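Local coordinates for protein Exo-alpha-sialidase (Clostridium perfringens, PDB 2V72) that binds galactose as the family 32 carbohydrate-binding module of a large sialidase toxin, probably helping to hold the enzyme on galactose-bearing glycans, at residues A[20-29]-A[40-49]; A[79-87]-A[98-106]. All coordinates share one frame; numbering follows the deposited sequence.

Interaction 1: A[20-29]-A[40-49]. With GAL (beta-D-galactopyranose), chain C.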
loop_
_atom_site.group_PDB
_atom_site.type_symbol
_atom_site.label_atom_id
_atom_site.label_comp_id
_atom_site.label_asym_id
_atom_site.label_seq_id
_atom_site.Cartn_x
_atom_site.Cartn_y
_atom_site.Cartn_z
ATOM N N ALA A 20 -2.901 4.594 8.383
ATOM C CA ALA A 20 -2.938 3.153 8.632
ATOM C C ALA A 20 -3.652 2.792 9.939
ATOM O O ALA A 20 -3.704 3.591 10.869
ATOM C CB ALA A 20 -1.545 2.580 8.616
ATOM N N THR A 21 -4.191 1.577 9.996
ATOM C CA THR A 21 -4.949 1.103 11.146
ATOM C C THR A 21 -4.001 0.627 12.252
ATOM O O THR A 21 -4.399 0.502 13.420
ATOM C CB THR A 21 -5.893 -0.051 10.747
ATOM O OG1 THR A 21 -5.132 -1.103 10.134
ATOM C CG2 THR A 21 -6.959 0.432 9.779
ATOM N N SER A 22 -2.756 0.351 11.855
ATOM C CA SER A 22 -1.672 -0.019 12.765
ATOM C C SER A 22 -0.354 0.519 12.235
ATOM O O SER A 22 -0.034 0.352 11.048
ATOM C CB SER A 22 -1.569 -1.528 12.915
ATOM O OG SER A 22 -0.540 -1.860 13.835
ATOM N N GLU A 23 0.401 1.181 13.110
ATOM C CA GLU A 23 1.708 1.701 12.743
ATOM C C GLU A 23 2.636 1.794 13.940
ATOM O O GLU A 23 2.256 2.290 15.017
ATOM C CB GLU A 23 1.613 3.032 11.964
ATOM C CG GLU A 23 0.951 4.212 12.682
ATOM C CD GLU A 23 0.254 5.186 11.728
ATOM O OE1 GLU A 23 0.902 5.707 10.797
ATOM O OE2 GLU A 23 -0.954 5.451 11.916
ATOM N N GLU A 24 3.843 1.273 13.753
ATOM C CA GLU A 24 4.932 1.479 14.685
ATOM C C GLU A 24 5.297 2.950 14.633
ATOM O O GLU A 24 5.295 3.547 13.552
ATOM C CB GLU A 24 6.134 0.604 14.299
ATOM C CG GLU A 24 7.325 0.694 15.251
ATOM C CD GLU A 24 6.978 0.350 16.702
ATOM O OE1 GLU A 24 6.255 -0.645 16.947
ATOM O OE2 GLU A 24 7.446 1.082 17.599
ATOM N N GLY A 25 5.588 3.534 15.797
ATOM C CA GLY A 25 5.935 4.949 15.903
ATOM C C GLY A 25 7.028 5.364 14.938
ATOM O O GLY A 25 6.950 6.419 14.309
ATOM N N GLN A 26 8.038 4.514 14.824
ATOM C CA GLN A 26 9.167 4.683 13.904
ATOM C C GLN A 26 8.769 4.500 12.426
ATOM O O GLN A 26 9.397 5.074 11.535
ATOM C CB GLN A 26 10.240 3.657 14.287
ATOM C CG GLN A 26 11.391 3.489 13.330
ATOM C CD GLN A 26 12.367 2.434 13.801
ATOM O OE1 GLN A 26 12.652 2.318 14.999
ATOM N NE2 GLN A 26 12.893 1.663 12.863
ATOM N N ASP A 27 7.731 3.697 12.186
ATOM C CA ASP A 27 7.278 3.350 10.840
ATOM C C ASP A 27 5.845 3.808 10.566
ATOM O O ASP A 27 4.943 2.972 10.461
ATOM C CB ASP A 27 7.356 1.831 10.649
ATOM C CG ASP A 27 8.751 1.282 10.859
ATOM O OD1 ASP A 27 9.722 2.046 10.702
ATOM O OD2 ASP A 27 8.875 0.083 11.174
ATOM N N PRO A 28 5.621 5.132 10.454
ATOM C CA PRO A 28 4.255 5.618 10.228
ATOM C C PRO A 28 3.786 5.411 8.782
ATOM O O PRO A 28 4.606 5.202 7.890
ATOM C CB PRO A 28 4.365 7.113 10.524
ATOM C CG PRO A 28 5.776 7.456 10.178
ATOM C CD PRO A 28 6.596 6.238 10.512
ATOM N N ALA A 29 2.475 5.480 8.567
ATOM C CA ALA A 29 1.885 5.396 7.228
ATOM C C ALA A 29 2.539 6.318 6.185
ATOM O O ALA A 29 2.675 5.936 5.021
ATOM C CB ALA A 29 0.412 5.669 7.306
ATOM N N MET A 40 9.913 2.766 5.865
ATOM C CA MET A 40 8.712 1.973 5.597
ATOM C C MET A 40 7.537 2.287 6.521
ATOM O O MET A 40 7.729 2.810 7.626
ATOM C CB MET A 40 9.039 0.488 5.718
ATOM C CG MET A 40 9.390 0.034 7.122
ATOM S SD MET A 40 9.955 -1.667 7.119
ATOM C CE MET A 40 11.709 -1.407 6.829
ATOM N N TRP A 41 6.331 1.956 6.056
ATOM C CA TRP A 41 5.194 1.764 6.938
ATOM C C TRP A 41 5.282 0.337 7.453
ATOM O O TRP A 41 5.599 -0.583 6.701
ATOM C CB TRP A 41 3.848 1.976 6.216
ATOM C CG TRP A 41 2.690 1.404 6.995
ATOM C CD1 TRP A 41 2.225 1.843 8.207
ATOM C CD2 TRP A 41 1.878 0.266 6.646
ATOM N NE1 TRP A 41 1.178 1.057 8.628
ATOM C CE2 TRP A 41 0.939 0.086 7.691
ATOM C CE3 TRP A 41 1.844 -0.608 5.548
ATOM C CZ2 TRP A 41 -0.021 -0.931 7.674
ATOM C CZ3 TRP A 41 0.895 -1.616 5.531
ATOM C CH2 TRP A 41 -0.032 -1.771 6.591
ATOM N N HIS A 42 5.011 0.152 8.739
ATOM C CA HIS A 42 5.090 -1.161 9.349
ATOM C C HIS A 42 4.109 -1.149 10.513
ATOM O O HIS A 42 4.007 -0.146 11.237
ATOM C CB HIS A 42 6.527 -1.400 9.828
ATOM C CG HIS A 42 6.851 -2.823 10.177
ATOM N ND1 HIS A 42 6.169 -3.532 11.139
ATOM C CD2 HIS A 42 7.837 -3.641 9.737
ATOM C CE1 HIS A 42 6.699 -4.737 11.257
ATOM N NE2 HIS A 42 7.714 -4.828 10.418
ATOM N N THR A 43 3.373 -2.246 10.677
ATOM C CA THR A 43 2.463 -2.386 11.808
ATOM C C THR A 43 3.293 -2.454 13.092
ATOM O O THR A 43 4.518 -2.584 13.025
ATOM C CB THR A 43 1.538 -3.607 11.651
ATOM O OG1 THR A 43 2.320 -4.801 11.534
ATOM C CG2 THR A 43 0.641 -3.450 10.400
ATOM N N LYS A 44 2.655 -2.343 14.256
ATOM C CA LYS A 44 3.444 -2.230 15.486
ATOM C C LYS A 44 4.208 -3.488 15.853
ATOM O O LYS A 44 3.660 -4.592 15.889
ATOM C CB LYS A 44 2.667 -1.637 16.675
ATOM C CG LYS A 44 1.363 -2.282 17.033
ATOM C CD LYS A 44 0.689 -1.506 18.198
ATOM C CE LYS A 44 0.505 -0.021 17.880
ATOM N NZ LYS A 44 -0.160 0.731 18.994
ATOM N N TRP A 45 5.495 -3.285 16.096
ATOM C CA TRP A 45 6.470 -4.357 16.269
ATOM C C TRP A 45 6.116 -5.370 17.357
ATOM O O TRP A 45 6.508 -6.532 17.259
ATOM C CB TRP A 45 7.833 -3.752 16.569
ATOM C CG TRP A 45 8.443 -2.921 15.458
ATOM C CD1 TRP A 45 7.864 -2.550 14.263
ATOM C CD2 TRP A 45 9.749 -2.332 15.466
ATOM N NE1 TRP A 45 8.738 -1.771 13.537
ATOM C CE2 TRP A 45 9.899 -1.623 14.251
ATOM C CE3 TRP A 45 10.806 -2.337 16.382
ATOM C CZ2 TRP A 45 11.078 -0.932 13.926
ATOM C CZ3 TRP A 45 11.974 -1.648 16.059
ATOM C CH2 TRP A 45 12.100 -0.954 14.843
ATOM N N ASN A 46 5.371 -4.933 18.383
ATOM C CA ASN A 46 5.010 -5.824 19.498
ATOM C C ASN A 46 3.909 -6.836 19.173
ATOM O O ASN A 46 3.500 -7.615 20.038
ATOM C CB ASN A 46 4.706 -5.048 20.797
ATOM C CG ASN A 46 3.454 -4.168 20.713
ATOM O OD1 ASN A 46 3.263 -3.288 21.556
ATOM N ND2 ASN A 46 2.600 -4.399 19.719
ATOM N N GLY A 47 3.440 -6.810 17.924
ATOM C CA GLY A 47 2.488 -7.788 17.403
ATOM C C GLY A 47 1.083 -7.709 17.974
ATOM O O GLY A 47 0.330 -8.684 17.904
ATOM N N SER A 48 0.721 -6.554 18.531
ATOM C CA SER A 48 -0.553 -6.418 19.252
ATOM C C SER A 48 -1.710 -6.245 18.299
ATOM O O SER A 48 -2.845 -6.582 18.623
ATOM C CB SER A 48 -0.513 -5.246 20.239
ATOM O OG SER A 48 -0.142 -4.044 19.591
ATOM N N ASP A 49 -1.414 -5.705 17.123
ATOM C CA ASP A 49 -2.415 -5.483 16.103
ATOM C C ASP A 49 -2.354 -6.609 15.065
ATOM O O ASP A 49 -1.711 -6.477 14.018
ATOM C CB ASP A 49 -2.220 -4.103 15.467
ATOM C CG ASP A 49 -2.482 -2.968 16.439
ATOM O OD1 ASP A 49 -3.350 -3.128 17.328
ATOM O OD2 ASP A 49 -1.828 -1.909 16.318
HETATM C C1 GAL C . 12.842 -6.003 13.608
HETATM C C2 GAL C . 12.699 -5.296 12.263
HETATM C C3 GAL C . 11.534 -4.300 12.287
HETATM C C4 GAL C . 10.261 -4.911 12.877
HETATM C C5 GAL C . 10.545 -5.642 14.182
HETATM C C6 GAL C . 9.292 -6.361 14.675
HETATM O O1 GAL C . 13.782 -7.037 13.469
HETATM O O2 GAL C . 13.910 -4.654 11.920
HETATM O O3 GAL C . 11.257 -3.879 10.971
HETATM O O4 GAL C . 9.694 -5.822 11.961
HETATM O O5 GAL C . 11.605 -6.574 14.004
HETATM O O6 GAL C . 9.455 -6.725 16.029
HETATM O O HOH W 1 5.099 -1.890 19.212
HETATM O O HOH W 2 10.598 3.611 8.622
#
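Residues 20-29, the end of strand 17-20 and the loop after it, pack against residues 40-49 as a polar, second-shell support beneath the galactose site of this F5/8 type C beta-sandwich. Trp45 carries the join. One face of its indole meets galactose C4, while Glu24 CG lies over the opposite face, 3.4 Å from the centroid of the five-membered ring of Trp45 and 15° off the normal, a CH-pi contact. Glu24 CG stands anti to the backbone N (chi1 -177°) and the chain then bends at chi2 (57°), which carries OE1 to the main chain of 40-49: Glu24 OE1 accepts from Trp45 N at 2.9 Å and from a water that also serves Asn46 N. At the indole edge, Trp45 NE1 donates in its own ring plane to Asp27 OD2 at 3.0 Å, meeting the Asp27 carboxylate from above its plane.

Away from the sugar, Glu24 N donates to His42 O at 2.9 Å, and Trp41 NE1 reaches Ser22 O at 2.8 Å. Ser22 OG gives its proton to the anti lone pair of Asp49 OD2 and accepts from Lys44 N. A bond from His42 ND1 to Thr43 O (2.7 Å) helps to fix the imidazole's rotation, with His42 NE2 2.7 Å from galactose O4; Arg73, which hydrogen-bonds the sugar, Asn78 and Phe133 make up the rest of the pocket. Two carboxylates thus hold the Trp45 backbone and indole N-H, fixing the platform on which the sugar stacks.

Interaction 2: A[79-87]-A[98-106]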
loop_
_atom_site.group_PDB
_atom_site.type_symbol
_atom_site.label_atom_id
_atom_site.label_comp_id
_atom_site.label_asym_id
_atom_site.label_seq_id
_atom_site.Cartn_x
_atom_site.Cartn_y
_atom_site.Cartn_z
ATOM N N GLY A 79 6.850 -8.572 7.646
ATOM C CA GLY A 79 5.772 -7.796 7.046
ATOM C C GLY A 79 5.659 -7.865 5.534
ATOM O O GLY A 79 4.849 -7.145 4.949
ATOM N N PHE A 80 6.477 -8.703 4.893
ATOM C CA PHE A 80 6.263 -9.025 3.491
ATOM C C PHE A 80 4.806 -9.470 3.433
ATOM O O PHE A 80 4.443 -10.475 4.048
ATOM C CB PHE A 80 7.162 -10.184 3.018
ATOM C CG PHE A 80 8.583 -9.794 2.665
ATOM C CD1 PHE A 80 9.525 -10.786 2.401
ATOM C CD2 PHE A 80 8.983 -8.468 2.594
ATOM C CE1 PHE A 80 10.850 -10.463 2.066
ATOM C CE2 PHE A 80 10.303 -8.137 2.258
ATOM C CZ PHE A 80 11.235 -9.137 1.993
ATOM N N ILE A 81 3.966 -8.713 2.735
ATOM C CA ILE A 81 2.555 -9.073 2.609
ATOM C C ILE A 81 2.418 -10.220 1.613
ATOM O O ILE A 81 2.918 -10.130 0.489
ATOM C CB ILE A 81 1.679 -7.862 2.191
ATOM C CG1 ILE A 81 1.863 -6.712 3.197
ATOM C CG2 ILE A 81 0.209 -8.287 2.066
ATOM C CD1 ILE A 81 1.274 -5.382 2.780
ATOM N N THR A 82 1.758 -11.297 2.042
ATOM C CA THR A 82 1.590 -12.494 1.214
ATOM C C THR A 82 0.175 -12.655 0.642
ATOM O O THR A 82 -0.001 -13.262 -0.414
ATOM C CB THR A 82 1.955 -13.784 1.988
ATOM O OG1 THR A 82 1.075 -13.934 3.111
ATOM C CG2 THR A 82 3.414 -13.758 2.455
ATOM N N LYS A 83 -0.824 -12.136 1.353
ATOM C CA LYS A 83 -2.215 -12.173 0.907
ATOM C C LYS A 83 -2.833 -10.789 1.126
ATOM O O LYS A 83 -2.723 -10.210 2.218
ATOM C CB LYS A 83 -2.993 -13.253 1.667
ATOM C CG LYS A 83 -4.222 -13.782 0.935
ATOM C CD LYS A 83 -5.046 -14.727 1.803
ATOM C CE LYS A 83 -6.311 -15.149 1.064
ATOM N NZ LYS A 83 -7.503 -15.340 1.959
ATOM N N TYR A 84 -3.474 -10.262 0.084
ATOM C CA TYR A 84 -3.893 -8.862 0.059
ATOM C C TYR A 84 -5.275 -8.638 -0.574
ATOM O O TYR A 84 -5.816 -9.514 -1.259
ATOM C CB TYR A 84 -2.846 -8.011 -0.683
ATOM C CG TYR A 84 -2.764 -8.308 -2.169
ATOM C CD1 TYR A 84 -3.521 -7.583 -3.089
ATOM C CD2 TYR A 84 -1.941 -9.328 -2.650
ATOM C CE1 TYR A 84 -3.460 -7.866 -4.455
ATOM C CE2 TYR A 84 -1.871 -9.620 -4.005
ATOM C CZ TYR A 84 -2.628 -8.885 -4.902
ATOM O OH TYR A 84 -2.553 -9.181 -6.238
ATOM N N GLU A 85 -5.828 -7.454 -0.318
ATOM C CA GLU A 85 -6.987 -6.918 -1.025
ATOM C C GLU A 85 -6.687 -5.465 -1.327
ATOM O O GLU A 85 -5.995 -4.798 -0.557
ATOM C CB GLU A 85 -8.237 -6.959 -0.152
ATOM C CG GLU A 85 -8.938 -8.306 -0.015
ATOM C CD GLU A 85 -10.128 -8.235 0.949
ATOM O OE1 GLU A 85 -10.325 -7.170 1.581
ATOM O OE2 GLU A 85 -10.858 -9.239 1.085
ATOM N N ILE A 86 -7.201 -4.974 -2.447
ATOM C CA ILE A 86 -7.110 -3.561 -2.784
ATOM C C ILE A 86 -8.515 -3.008 -3.067
ATOM O O ILE A 86 -9.248 -3.547 -3.895
ATOM C CB ILE A 86 -6.152 -3.311 -3.988
ATOM C CG1 ILE A 86 -4.751 -3.893 -3.712
ATOM C CG2 ILE A 86 -6.086 -1.817 -4.336
ATOM C CD1 ILE A 86 -3.681 -3.515 -4.738
ATOM N N HIS A 87 -8.887 -1.953 -2.348
ATOM C CA HIS A 87 -10.168 -1.277 -2.541
ATOM C C HIS A 87 -9.899 0.137 -2.993
ATOM O O HIS A 87 -8.899 0.739 -2.593
ATOM C CB HIS A 87 -10.973 -1.198 -1.241
ATOM C CG HIS A 87 -11.404 -2.521 -0.696
ATOM N ND1 HIS A 87 -10.538 -3.375 -0.047
ATOM C CD2 HIS A 87 -12.618 -3.122 -0.668
ATOM C CE1 HIS A 87 -11.198 -4.449 0.350
ATOM N NE2 HIS A 87 -12.461 -4.323 -0.019
ATOM N N ALA A 98 -8.865 -5.310 -6.494
ATOM C CA ALA A 98 -7.781 -6.276 -6.642
ATOM C C ALA A 98 -7.687 -7.145 -5.401
ATOM O O ALA A 98 -8.022 -6.707 -4.301
ATOM C CB ALA A 98 -6.453 -5.573 -6.904
ATOM N N GLU A 99 -7.254 -8.386 -5.590
ATOM C CA GLU A 99 -6.983 -9.304 -4.485
ATOM C C GLU A 99 -6.171 -10.479 -4.989
ATOM O O GLU A 99 -6.274 -10.846 -6.157
ATOM C CB GLU A 99 -8.278 -9.792 -3.816
ATOM C CG GLU A 99 -9.375 -10.252 -4.780
ATOM C CD GLU A 99 -9.533 -11.762 -4.847
ATOM O OE1 GLU A 99 -8.510 -12.479 -4.961
ATOM O OE2 GLU A 99 -10.699 -12.225 -4.792
ATOM N N GLY A 100 -5.359 -11.060 -4.110
ATOM C CA GLY A 100 -4.565 -12.226 -4.458
ATOM C C GLY A 100 -3.497 -12.581 -3.443
ATOM O O GLY A 100 -3.646 -12.337 -2.242
ATOM N N THR A 101 -2.418 -13.162 -3.950
ATOM C CA THR A 101 -1.288 -13.602 -3.152
ATOM C C THR A 101 0.008 -13.030 -3.726
ATOM O O THR A 101 0.164 -12.931 -4.944
ATOM C CB THR A 101 -1.265 -15.162 -3.037
ATOM O OG1 THR A 101 -1.508 -15.548 -1.679
ATOM C CG2 THR A 101 0.058 -15.769 -3.487
ATOM N N TRP A 102 0.911 -12.620 -2.841
ATOM C CA TRP A 102 2.244 -12.187 -3.236
ATOM C C TRP A 102 3.311 -13.125 -2.679
ATOM O O TRP A 102 3.155 -13.677 -1.585
ATOM C CB TRP A 102 2.523 -10.757 -2.768
ATOM C CG TRP A 102 1.846 -9.684 -3.572
ATOM C CD1 TRP A 102 1.562 -9.708 -4.915
ATOM C CD2 TRP A 102 1.407 -8.406 -3.093
ATOM N NE1 TRP A 102 0.956 -8.532 -5.293
ATOM C CE2 TRP A 102 0.846 -7.716 -4.197
ATOM C CE3 TRP A 102 1.421 -7.780 -1.837
ATOM C CZ2 TRP A 102 0.300 -6.429 -4.082
ATOM C CZ3 TRP A 102 0.882 -6.499 -1.720
ATOM C CH2 TRP A 102 0.325 -5.839 -2.841
ATOM N N GLU A 103 4.395 -13.284 -3.439
ATOM C CA GLU A 103 5.554 -14.081 -3.037
ATOM C C GLU A 103 6.285 -13.473 -1.842
ATOM O O GLU A 103 6.191 -12.269 -1.597
ATOM C CB GLU A 103 6.539 -14.196 -4.206
ATOM C CG GLU A 103 6.461 -15.478 -5.014
ATOM C CD GLU A 103 7.560 -15.550 -6.060
ATOM O OE1 GLU A 103 7.379 -14.954 -7.146
ATOM O OE2 GLU A 103 8.610 -16.192 -5.797
ATOM N N GLU A 104 7.033 -14.314 -1.130
ATOM C CA GLU A 104 7.887 -13.896 -0.023
ATOM C C GLU A 104 9.276 -13.429 -0.445
ATOM O O GLU A 104 10.275 -14.129 -0.230
ATOM C CB GLU A 104 8.047 -15.040 0.962
ATOM C CG GLU A 104 7.021 -15.061 2.061
ATOM C CD GLU A 104 7.361 -16.090 3.100
ATOM O OE1 GLU A 104 8.447 -15.971 3.716
ATOM O OE2 GLU A 104 6.546 -17.016 3.291
ATOM N N ASN A 105 9.341 -12.238 -1.026
ATOM C CA ASN A 105 10.608 -11.643 -1.414
ATOM C C ASN A 105 10.473 -10.130 -1.440
ATOM O O ASN A 105 9.380 -9.606 -1.242
ATOM C CB ASN A 105 11.092 -12.201 -2.769
ATOM C CG ASN A 105 10.098 -11.964 -3.899
ATOM O OD1 ASN A 105 9.653 -10.842 -4.126
ATOM N ND2 ASN A 105 9.758 -13.029 -4.618
ATOM N N ASN A 106 11.578 -9.432 -1.682
ATOM C CA ASN A 106 11.588 -7.970 -1.668
ATOM C C ASN A 106 11.425 -7.299 -3.042
ATOM O O ASN A 106 11.696 -6.105 -3.190
ATOM C CB ASN A 106 12.849 -7.456 -0.960
ATOM C CG ASN A 106 14.142 -7.827 -1.688
ATOM O OD1 ASN A 106 15.225 -7.384 -1.294
ATOM N ND2 ASN A 106 14.039 -8.636 -2.745
HETATM O O HOH W 3 5.547 -10.114 0.149
#
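Tyr84 and Trp102 face each other in an offset stack, the Tyr84 ring and the six-membered ring of Trp102 having centroids 3.9 Å apart and planes at 18°. The side chains cross at about a right angle, and Tyr84 CE2 comes closest, 3.3 Å from Trp102 NE1, with Trp102 CE2 hardly farther. Tyr84 CG sits between its own backbone N and carbonyl carbon (chi1 68°), turning the phenol across the neighbouring strand so that Gly100 N lies over the ring face opposite Trp102. At the edge of the indole comes Ile81 O, in plane.

The backbones form the hairpin of strands 84-90 and 93-101, where 84-87 and 98-101 run antiparallel at 169°. Tyr84 pairs with Gly100 and Ile86 with Ala98 as hydrogen-bonded pairs; Ile86 CB meets Ala98 CB at 3.7 Å on the face that Tyr84 shares. Thr82 and Lys83 form a classic bulge facing Gln128 of strand 121-129. Thr82 O takes two donors from opposite faces of its plane, Trp102 N at 2.7 Å and Thr101 OG1 at 3.0 Å. Farther along, Asn105 O, hydrogen-bonded to Lys109 NZ, sits 3.6 Å above the Phe80 ring plane, over its centre. Main-chain bonds therefore join the strands, while the Tyr84 ring is held between the Gly100 peptide and the Trp102 indole.

How the interactions relate
Interactions 1 and 2 belong to the same F5/8 type C domain but follow one another along the chain, and they do not touch: their centres are about 17 Å apart and their nearest atoms about 5 Å. Interaction 1 holds two of the five pocket residues, His42 and Trp45, and therefore meets galactose directly; the side chain of Met40 also comes within about 6 Å of the calcium ion. Interaction 2 is more remote: the side chain of Phe80 is about 10 Å from the bound beta-D-galactopyranose (GAL) and about 13 Å from the calcium ion. A common neighbour bridges them: the pocket residue Arg73 is touched by Met40 and His42 from 40-49 and by Phe80 from 79-87.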